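Local atomic coordinates of ORF10 (Moritella marina, PDB entry 6RIW), a protein that forms the ketosynthase and chain length factor didomain of a polyunsaturated fatty acid synthase, whose ketosynthase part probably condenses acyl units during chain elongation. Residues 123-128 with 586-591; 132-137 with 156-161; 399-402 with 407-410. All coordinates share one frame; numbering follows the deposited sequence.

Interaction 1: residues 123-128 with 586-591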
loop_
_atom_site.group_PDB
_atom_site.type_symbol
_atom_site.label_atom_id
_atom_site.label_comp_id
_atom_site.label_asym_id
_atom_site.label_seq_id
_atom_site.Cartn_x
_atom_site.Cartn_y
_atom_site.Cartn_z
ATOM N N SER A 123 2.957 0.206 -2.608
ATOM C CA SER A 123 2.129 -0.576 -3.520
ATOM C C SER A 123 2.711 -0.590 -4.922
ATOM O O SER A 123 1.974 -0.381 -5.889
ATOM C CB SER A 123 0.703 -0.015 -3.531
ATOM O OG SER A 123 0.070 -0.272 -2.292
ATOM N N PHE A 124 4.026 -0.803 -5.056
ATOM C CA PHE A 124 4.718 -0.794 -6.346
ATOM C C PHE A 124 5.113 -2.203 -6.763
ATOM O O PHE A 124 5.324 -3.068 -5.911
ATOM C CB PHE A 124 6.015 0.007 -6.263
ATOM C CG PHE A 124 5.847 1.502 -6.173
ATOM C CD1 PHE A 124 4.623 2.110 -6.354
ATOM C CD2 PHE A 124 6.964 2.286 -5.915
ATOM C CE1 PHE A 124 4.512 3.488 -6.279
ATOM C CE2 PHE A 124 6.867 3.661 -5.840
ATOM C CZ PHE A 124 5.630 4.262 -6.030
ATOM N N PRO A 125 5.326 -2.438 -8.058
ATOM C CA PRO A 125 5.928 -3.708 -8.495
ATOM C C PRO A 125 7.227 -3.971 -7.744
ATOM O O PRO A 125 7.962 -3.043 -7.405
ATOM C CB PRO A 125 6.195 -3.486 -9.984
ATOM C CG PRO A 125 5.106 -2.447 -10.413
ATOM C CD PRO A 125 4.948 -1.558 -9.179
ATOM N N THR A 126 7.513 -5.247 -7.521
ATOM C CA THR A 126 8.776 -5.665 -6.927
ATOM C C THR A 126 9.597 -6.411 -7.966
ATOM O O THR A 126 9.133 -6.721 -9.070
ATOM C CB THR A 126 8.571 -6.558 -5.701
ATOM O OG1 THR A 126 8.014 -7.812 -6.113
ATOM C CG2 THR A 126 7.662 -5.884 -4.643
ATOM N N LYS A 127 10.844 -6.730 -7.599
ATOM C CA LYS A 127 11.673 -7.458 -8.550
ATOM C C LYS A 127 11.080 -8.830 -8.854
ATOM O O LYS A 127 11.192 -9.312 -9.988
ATOM C CB LYS A 127 13.107 -7.574 -8.014
ATOM C CG LYS A 127 13.775 -6.214 -7.775
ATOM C CD LYS A 127 15.273 -6.399 -7.414
ATOM C CE LYS A 127 15.411 -7.093 -6.047
ATOM N NZ LYS A 127 14.887 -6.273 -4.880
ATOM N N SER A 128 10.363 -9.424 -7.889
ATOM C CA SER A 128 9.749 -10.728 -8.101
ATOM C C SER A 128 8.385 -10.637 -8.774
ATOM O O SER A 128 8.053 -11.490 -9.602
ATOM C CB SER A 128 9.609 -11.476 -6.770
ATOM O OG SER A 128 10.888 -11.674 -6.177
ATOM N N LEU A 586 -2.222 -4.196 -10.425
ATOM C CA LEU A 586 -1.321 -5.106 -11.121
ATOM C C LEU A 586 -0.976 -4.623 -12.525
ATOM O O LEU A 586 0.074 -5.022 -13.060
ATOM C CB LEU A 586 -1.957 -6.487 -11.159
ATOM C CG LEU A 586 -2.185 -7.144 -9.774
ATOM C CD1 LEU A 586 -3.001 -8.438 -9.948
ATOM C CD2 LEU A 586 -0.858 -7.441 -9.071
ATOM N N GLU A 587 -1.826 -3.775 -13.145
ATOM C CA GLU A 587 -1.484 -3.218 -14.455
ATOM C C GLU A 587 -0.266 -2.301 -14.404
ATOM O O GLU A 587 0.275 -1.950 -15.467
ATOM C CB GLU A 587 -2.681 -2.468 -15.074
ATOM C CG GLU A 587 -3.841 -3.403 -15.415
ATOM C CD GLU A 587 -4.976 -2.696 -16.166
ATOM O OE1 GLU A 587 -5.005 -1.442 -16.203
ATOM O OE2 GLU A 587 -5.843 -3.401 -16.714
ATOM N N LEU A 588 0.209 -1.934 -13.212
ATOM C CA LEU A 588 1.439 -1.155 -13.134
ATOM C C LEU A 588 2.654 -1.877 -13.720
ATOM O O LEU A 588 3.655 -1.214 -14.045
ATOM C CB LEU A 588 1.728 -0.773 -11.673
ATOM C CG LEU A 588 0.770 0.247 -11.022
ATOM C CD1 LEU A 588 1.219 0.507 -9.588
ATOM C CD2 LEU A 588 0.723 1.528 -11.823
ATOM N N HIS A 589 2.604 -3.207 -13.844
ATOM C CA HIS A 589 3.696 -3.944 -14.478
ATOM C C HIS A 589 3.818 -3.621 -15.958
ATOM O O HIS A 589 4.871 -3.878 -16.551
ATOM C CB HIS A 589 3.503 -5.455 -14.270
ATOM C CG HIS A 589 3.593 -5.852 -12.826
ATOM N ND1 HIS A 589 2.480 -6.013 -12.029
ATOM C CD2 HIS A 589 4.667 -6.087 -12.031
ATOM C CE1 HIS A 589 2.862 -6.331 -10.797
ATOM N NE2 HIS A 589 4.183 -6.400 -10.776
ATOM N N GLN A 590 2.773 -3.041 -16.557
ATOM C CA GLN A 590 2.858 -2.680 -17.964
ATOM C C GLN A 590 3.879 -1.579 -18.205
ATOM O O GLN A 590 4.401 -1.476 -19.317
ATOM C CB GLN A 590 1.473 -2.258 -18.478
ATOM C CG GLN A 590 0.485 -3.411 -18.491
ATOM C CD GLN A 590 -0.941 -2.954 -18.720
ATOM O OE1 GLN A 590 -1.165 -1.849 -19.191
ATOM N NE2 GLN A 590 -1.913 -3.810 -18.397
ATOM N N TYR A 591 4.178 -0.758 -17.195
ATOM C CA TYR A 591 5.118 0.335 -17.407
ATOM C C TYR A 591 6.531 -0.188 -17.674
ATOM O O TYR A 591 7.179 0.203 -18.661
ATOM C CB TYR A 591 5.109 1.292 -16.218
ATOM C CG TYR A 591 6.131 2.367 -16.419
ATOM C CD1 TYR A 591 6.000 3.279 -17.455
ATOM C CD2 TYR A 591 7.258 2.439 -15.607
ATOM C CE1 TYR A 591 6.971 4.249 -17.684
ATOM C CE2 TYR A 591 8.224 3.406 -15.817
ATOM C CZ TYR A 591 8.070 4.306 -16.858
ATOM O OH TYR A 591 9.033 5.259 -17.066
#
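Leu586 O takes two bonds from His589, the residue whose ring meets Pro125: the backbone N reaches it at 3.2 Å and the ring atom ND1 at 2.8 Å. With CG beside the backbone N (chi1 -65°), the imidazole turns back toward the preceding turn, where Leu586 O lies at its edge, near the ring plane. NE2 is hydrogen-bonded to Ser129 OG, which also accepts from Thr126 N, so bonds at both nitrogens fix the ring's rotation. Pro125 covers one face. Its CG stands 4.2 Å from the ring centroid and 20° off the normal, a CH-pi contact displaced toward the rim, while its CB is 3.6 Å from His589 NE2. At about a right angle to the proline, Leu588 brings its CB to 4.0 Å from Pro125 CG, and Leu588 CD1 lies 3.9 Å from Ser123 O. The loop following strand 115-120 in the ketosynthase half packs against the 3-10 turn and the beginning of helix 589-595 in the chain length factor half. Contact between the segments is mostly apolar, without a direct hydrogen bond, while Ser129 beside them adds a polar tie between the halves and steadies the imidazole.

Interaction 2: residues 132-137 with 156-161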
loop_
_atom_site.group_PDB
_atom_site.type_symbol
_atom_site.label_atom_id
_atom_site.label_comp_id
_atom_site.label_asym_id
_atom_site.label_seq_id
_atom_site.Cartn_x
_atom_site.Cartn_y
_atom_site.Cartn_z
ATOM N N LEU A 132 5.972 -12.515 -12.783
ATOM C CA LEU A 132 4.667 -13.139 -12.960
ATOM C C LEU A 132 3.835 -12.505 -14.066
ATOM O O LEU A 132 2.859 -13.123 -14.491
ATOM C CB LEU A 132 3.874 -13.086 -11.641
ATOM C CG LEU A 132 4.487 -13.883 -10.477
ATOM C CD1 LEU A 132 3.882 -13.468 -9.134
ATOM C CD2 LEU A 132 4.295 -15.360 -10.681
ATOM N N PHE A 133 4.187 -11.310 -14.551
ATOM C CA PHE A 133 3.305 -10.603 -15.478
ATOM C C PHE A 133 3.978 -10.202 -16.785
ATOM O O PHE A 133 3.308 -10.141 -17.816
ATOM C CB PHE A 133 2.714 -9.373 -14.787
ATOM C CG PHE A 133 1.958 -9.733 -13.548
ATOM C CD1 PHE A 133 0.797 -10.508 -13.648
ATOM C CD2 PHE A 133 2.434 -9.377 -12.288
ATOM C CE1 PHE A 133 0.112 -10.892 -12.493
ATOM C CE2 PHE A 133 1.757 -9.732 -11.136
ATOM C CZ PHE A 133 0.599 -10.497 -11.221
ATOM N N MET A 134 5.277 -9.921 -16.766
ATOM C CA MET A 134 5.951 -9.517 -18.002
ATOM C C MET A 134 5.699 -10.458 -19.178
ATOM O O MET A 134 5.556 -9.960 -20.310
ATOM C CB MET A 134 7.468 -9.403 -17.766
ATOM C CG MET A 134 7.942 -8.237 -16.943
ATOM S SD MET A 134 7.147 -6.639 -17.273
ATOM C CE MET A 134 7.380 -5.859 -15.670
ATOM N N PRO A 135 5.671 -11.783 -19.015
ATOM C CA PRO A 135 5.486 -12.639 -20.195
ATOM C C PRO A 135 4.151 -12.430 -20.890
ATOM O O PRO A 135 4.059 -12.716 -22.082
ATOM C CB PRO A 135 5.601 -14.060 -19.627
ATOM C CG PRO A 135 6.404 -13.915 -18.401
ATOM C CD PRO A 135 5.942 -12.595 -17.808
ATOM N N LEU A 136 3.118 -11.950 -20.188
ATOM C CA LEU A 136 1.864 -11.602 -20.862
ATOM C C LEU A 136 2.118 -10.596 -21.980
ATOM O O LEU A 136 1.779 -10.840 -23.142
ATOM C CB LEU A 136 0.865 -11.005 -19.871
ATOM C CG LEU A 136 0.352 -11.894 -18.735
ATOM C CD1 LEU A 136 -0.320 -11.035 -17.639
ATOM C CD2 LEU A 136 -0.618 -12.903 -19.328
ATOM N N TYR A 137 2.694 -9.443 -21.635
ATOM C CA TYR A 137 2.868 -8.385 -22.633
ATOM C C TYR A 137 3.888 -8.790 -23.679
ATOM O O TYR A 137 3.737 -8.459 -24.865
ATOM C CB TYR A 137 3.313 -7.081 -21.981
ATOM C CG TYR A 137 2.783 -6.894 -20.583
ATOM C CD1 TYR A 137 1.406 -6.951 -20.345
ATOM C CD2 TYR A 137 3.657 -6.655 -19.507
ATOM C CE1 TYR A 137 0.900 -6.809 -19.064
ATOM C CE2 TYR A 137 3.171 -6.493 -18.221
ATOM C CZ TYR A 137 1.790 -6.555 -18.009
ATOM O OH TYR A 137 1.289 -6.414 -16.738
ATOM N N THR A 156 13.671 -11.415 -26.693
ATOM C CA THR A 156 14.346 -11.946 -25.515
ATOM C C THR A 156 13.547 -11.634 -24.248
ATOM O O THR A 156 12.808 -10.646 -24.185
ATOM C CB THR A 156 15.770 -11.392 -25.393
ATOM O OG1 THR A 156 15.728 -9.973 -25.230
ATOM C CG2 THR A 156 16.593 -11.735 -26.651
ATOM N N HIS A 157 13.689 -12.499 -23.239
ATOM C CA HIS A 157 13.061 -12.241 -21.943
ATOM C C HIS A 157 13.628 -10.966 -21.297
ATOM O O HIS A 157 14.793 -10.602 -21.488
ATOM C CB HIS A 157 13.244 -13.468 -21.028
ATOM C CG HIS A 157 12.196 -13.607 -19.965
ATOM N ND1 HIS A 157 10.948 -14.131 -20.211
ATOM C CD2 HIS A 157 12.221 -13.305 -18.647
ATOM C CE1 HIS A 157 10.247 -14.145 -19.094
ATOM N NE2 HIS A 157 10.997 -13.647 -18.129
ATOM N N TYR A 158 12.794 -10.275 -20.505
ATOM C CA TYR A 158 13.184 -8.953 -20.003
ATOM C C TYR A 158 14.373 -9.004 -19.040
ATOM O O TYR A 158 15.160 -8.055 -18.986
ATOM C CB TYR A 158 11.978 -8.268 -19.343
ATOM C CG TYR A 158 11.694 -8.736 -17.929
ATOM C CD1 TYR A 158 11.104 -9.969 -17.692
ATOM C CD2 TYR A 158 12.028 -7.931 -16.837
ATOM C CE1 TYR A 158 10.848 -10.401 -16.364
ATOM C CE2 TYR A 158 11.783 -8.346 -15.514
ATOM C CZ TYR A 158 11.202 -9.574 -15.292
ATOM O OH TYR A 158 10.983 -9.971 -13.985
ATOM N N THR A 159 14.530 -10.094 -18.288
ATOM C CA THR A 159 15.682 -10.310 -17.409
ATOM C C THR A 159 15.877 -11.819 -17.329
ATOM O O THR A 159 15.148 -12.582 -17.970
ATOM C CB THR A 159 15.476 -9.665 -16.028
ATOM O OG1 THR A 159 16.722 -9.570 -15.321
ATOM C CG2 THR A 159 14.488 -10.468 -15.172
ATOM N N ALA A 160 16.853 -12.266 -16.545
ATOM C CA ALA A 160 16.994 -13.715 -16.397
ATOM C C ALA A 160 15.696 -14.271 -15.813
ATOM O O ALA A 160 15.252 -13.796 -14.756
ATOM C CB ALA A 160 18.170 -14.077 -15.495
ATOM N N PRO A 161 15.055 -15.231 -16.467
ATOM C CA PRO A 161 13.789 -15.771 -15.944
ATOM C C PRO A 161 14.016 -16.567 -14.669
ATOM O O PRO A 161 15.007 -17.288 -14.540
ATOM C CB PRO A 161 13.289 -16.695 -17.067
ATOM C CG PRO A 161 14.260 -16.558 -18.192
ATOM C CD PRO A 161 15.482 -15.868 -17.723
#
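Helix 129-148 brings Met134 CA to 7.5 Å from Tyr158 CA at a kink, where Pro135 has no N-H to give and Leu136 N bonds Phe133 O, only three residues back, at 3.0 Å. Met134 lays its side chain across the Tyr158 ring at about a right angle. Its CG sits 3.6 Å from the ring centroid and 11° off the normal, a CH-pi contact over the middle of the face. The chain bends at chi2 (-42°) and carries SD farther out above the same face, 5.0 Å from the centroid, which makes this a Met-aromatic contact as well. On the opposite face Thr159 CG2 lies 3.4 Å above the ring plane, nearer the rim, so the phenol is sandwiched between a methylene and a methyl. With an alanine in place of Tyr158, the methylene of Met134 would probably lose the surface it rests on, leaving a gap between it and Thr159. Beside this pair, Pro135 CG approaches the His157 ring at its edge, 3.9 Å from CE1, while Pro161 CB covers one face of that imidazole. The ring's polar end is engaged too, His157 ND1 accepting from Met949 N. The 156-161 loop sits at the junction of the two halves: Tyr158 also touches Asn130, Gln131 and His138 of helix 129-148 in its own ketosynthase half, and, from the chain length factor half, Arg592 of helix 589-595, which Met134 meets as well, and Gln600 of helix 597-608.

Interaction 3: residues 399-402 with 407-410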
loop_
_atom_site.group_PDB
_atom_site.type_symbol
_atom_site.label_atom_id
_atom_site.label_comp_id
_atom_site.label_asym_id
_atom_site.label_seq_id
_atom_site.Cartn_x
_atom_site.Cartn_y
_atom_site.Cartn_z
ATOM N N PRO A 399 24.850 25.696 5.356
ATOM C CA PRO A 399 23.460 25.390 5.735
ATOM C C PRO A 399 22.454 26.458 5.328
ATOM O O PRO A 399 22.747 27.655 5.303
ATOM C CB PRO A 399 23.527 25.273 7.262
ATOM C CG PRO A 399 24.984 25.158 7.600
ATOM C CD PRO A 399 25.722 25.877 6.524
ATOM N N LEU A 400 21.231 26.010 5.040
ATOM C CA LEU A 400 20.134 26.947 4.857
ATOM C C LEU A 400 19.810 27.634 6.179
ATOM O O LEU A 400 20.247 27.216 7.254
ATOM C CB LEU A 400 18.881 26.243 4.333
ATOM C CG LEU A 400 18.935 25.409 3.051
ATOM C CD1 LEU A 400 17.762 24.439 3.048
ATOM C CD2 LEU A 400 18.891 26.288 1.825
ATOM N N GLN A 401 19.037 28.713 6.095
ATOM C CA GLN A 401 18.377 29.275 7.264
ATOM C C GLN A 401 16.882 29.352 6.987
ATOM O O GLN A 401 16.453 29.354 5.830
ATOM C CB GLN A 401 18.924 30.663 7.619
ATOM C CG GLN A 401 18.236 31.766 6.852
ATOM C CD GLN A 401 18.936 33.106 6.993
ATOM O OE1 GLN A 401 19.795 33.281 7.856
ATOM N NE2 GLN A 401 18.572 34.054 6.134
ATOM N N SER A 402 16.083 29.386 8.058
ATOM C CA SER A 402 14.639 29.470 7.869
ATOM C C SER A 402 14.267 30.831 7.269
ATOM O O SER A 402 15.102 31.733 7.135
ATOM C CB SER A 402 13.882 29.241 9.184
ATOM O OG SER A 402 14.371 30.041 10.249
ATOM N N PHE A 407 15.993 29.631 12.470
ATOM C CA PHE A 407 16.871 28.464 12.478
ATOM C C PHE A 407 18.022 28.687 11.507
ATOM O O PHE A 407 17.805 29.138 10.378
ATOM C CB PHE A 407 16.105 27.200 12.071
ATOM C CG PHE A 407 15.258 26.623 13.165
ATOM C CD1 PHE A 407 15.843 25.919 14.205
ATOM C CD2 PHE A 407 13.882 26.782 13.150
ATOM C CE1 PHE A 407 15.073 25.372 15.221
ATOM C CE2 PHE A 407 13.100 26.246 14.175
ATOM C CZ PHE A 407 13.698 25.546 15.208
ATOM N N THR A 408 19.239 28.372 11.943
ATOM C CA THR A 408 20.407 28.461 11.074
ATOM C C THR A 408 21.291 27.253 11.342
ATOM O O THR A 408 20.970 26.395 12.170
ATOM C CB THR A 408 21.205 29.754 11.309
ATOM O OG1 THR A 408 21.768 29.726 12.627
ATOM C CG2 THR A 408 20.324 30.984 11.157
ATOM N N GLY A 409 22.447 27.226 10.669
ATOM C CA GLY A 409 23.440 26.191 10.900
ATOM C C GLY A 409 23.885 26.060 12.343
ATOM O O GLY A 409 24.436 25.018 12.719
ATOM N N GLU A 410 23.662 27.088 13.169
ATOM C CA GLU A 410 23.968 26.954 14.587
ATOM C C GLU A 410 23.115 25.881 15.262
ATOM O O GLU A 410 23.509 25.352 16.309
ATOM C CB GLU A 410 23.782 28.299 15.301
ATOM C CG GLU A 410 24.035 28.238 16.810
ATOM C CD GLU A 410 24.651 29.505 17.377
ATOM O OE1 GLU A 410 25.784 29.426 17.915
ATOM O OE2 GLU A 410 23.996 30.569 17.295
HETATM O O HOH W 1 22.806 28.812 8.394
#
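Ser402 and Phe407 form the tight end of this contact, where the chain doubles back and the two short runs lie nearly antiparallel, their directions 174° apart. Both runs belong to the loop between strands 389-390 and 417-418 of the ketosynthase half. Ser402 N gives a bond to Phe407 O at 2.9 Å. The return bond does not use the backbone carbonyl: Phe407 N reaches Ser402 OG at 2.8 Å and is almost straight, with 169° at the hydrogen. A chi1 of 50° places that hydroxyl between its own backbone N and carbonyl carbon, facing the incoming N-H. Phe407 O has a further neighbour in Gln401 CA, 3.2 Å away in a CA-H...O contact. Ser402 OG is also hydrogen-bonded to Glu347, and the Phe407 ring turns off to pack on Met346 and Pro357, which ties this end to helix 336-350 and the loop after it.

Toward Pro399 and Gly409 the pairing slackens. Water 1 replaces a direct bond there, donating to Leu400 O at 3.2 Å and accepting from Gly409 N at 2.8 Å. Pro399 CB rests 3.8 Å from Gly409 CA, and a beta carbon on Gly409 would run into Pro399 CG. On the exposed side Gln401 and Thr408 run side by side in the same direction, touching through Gln401 CB and Thr408 CG2 at 3.8 Å. Thr408 OG1 accepts from Glu410 N, an ST turn that leads into the 3-10 segment. The chemistry is therefore graded: a serine hydroxyl stands in for a carbonyl at the buried end, and a water fills in between the backbones at the other, so the reversal is held without regular strand pairing.

Interactions 1 and 2 form one continuous patch, their centres about 12 Å apart. They touch mainly through His589, with Gln590 against Tyr137 beside it: Met134 CE packs 3.3 Å from His589 O, and Phe133 CD2 lies 3.4 Å from His589 ND1. Interaction 1 joins the ketosynthase and chain length factor halves directly, while interaction 2 is internal to the ketosynthase half but abuts helix 589-595. Interaction 3 is separate, its centre about 40 Å from that of interaction 1 and about 50 Å from that of interaction 2; the nearest atoms are about 25 Å and 37 Å away. It belongs to the ketosynthase half alone. All three lie away from the magnesium site at Met1 and Lys286.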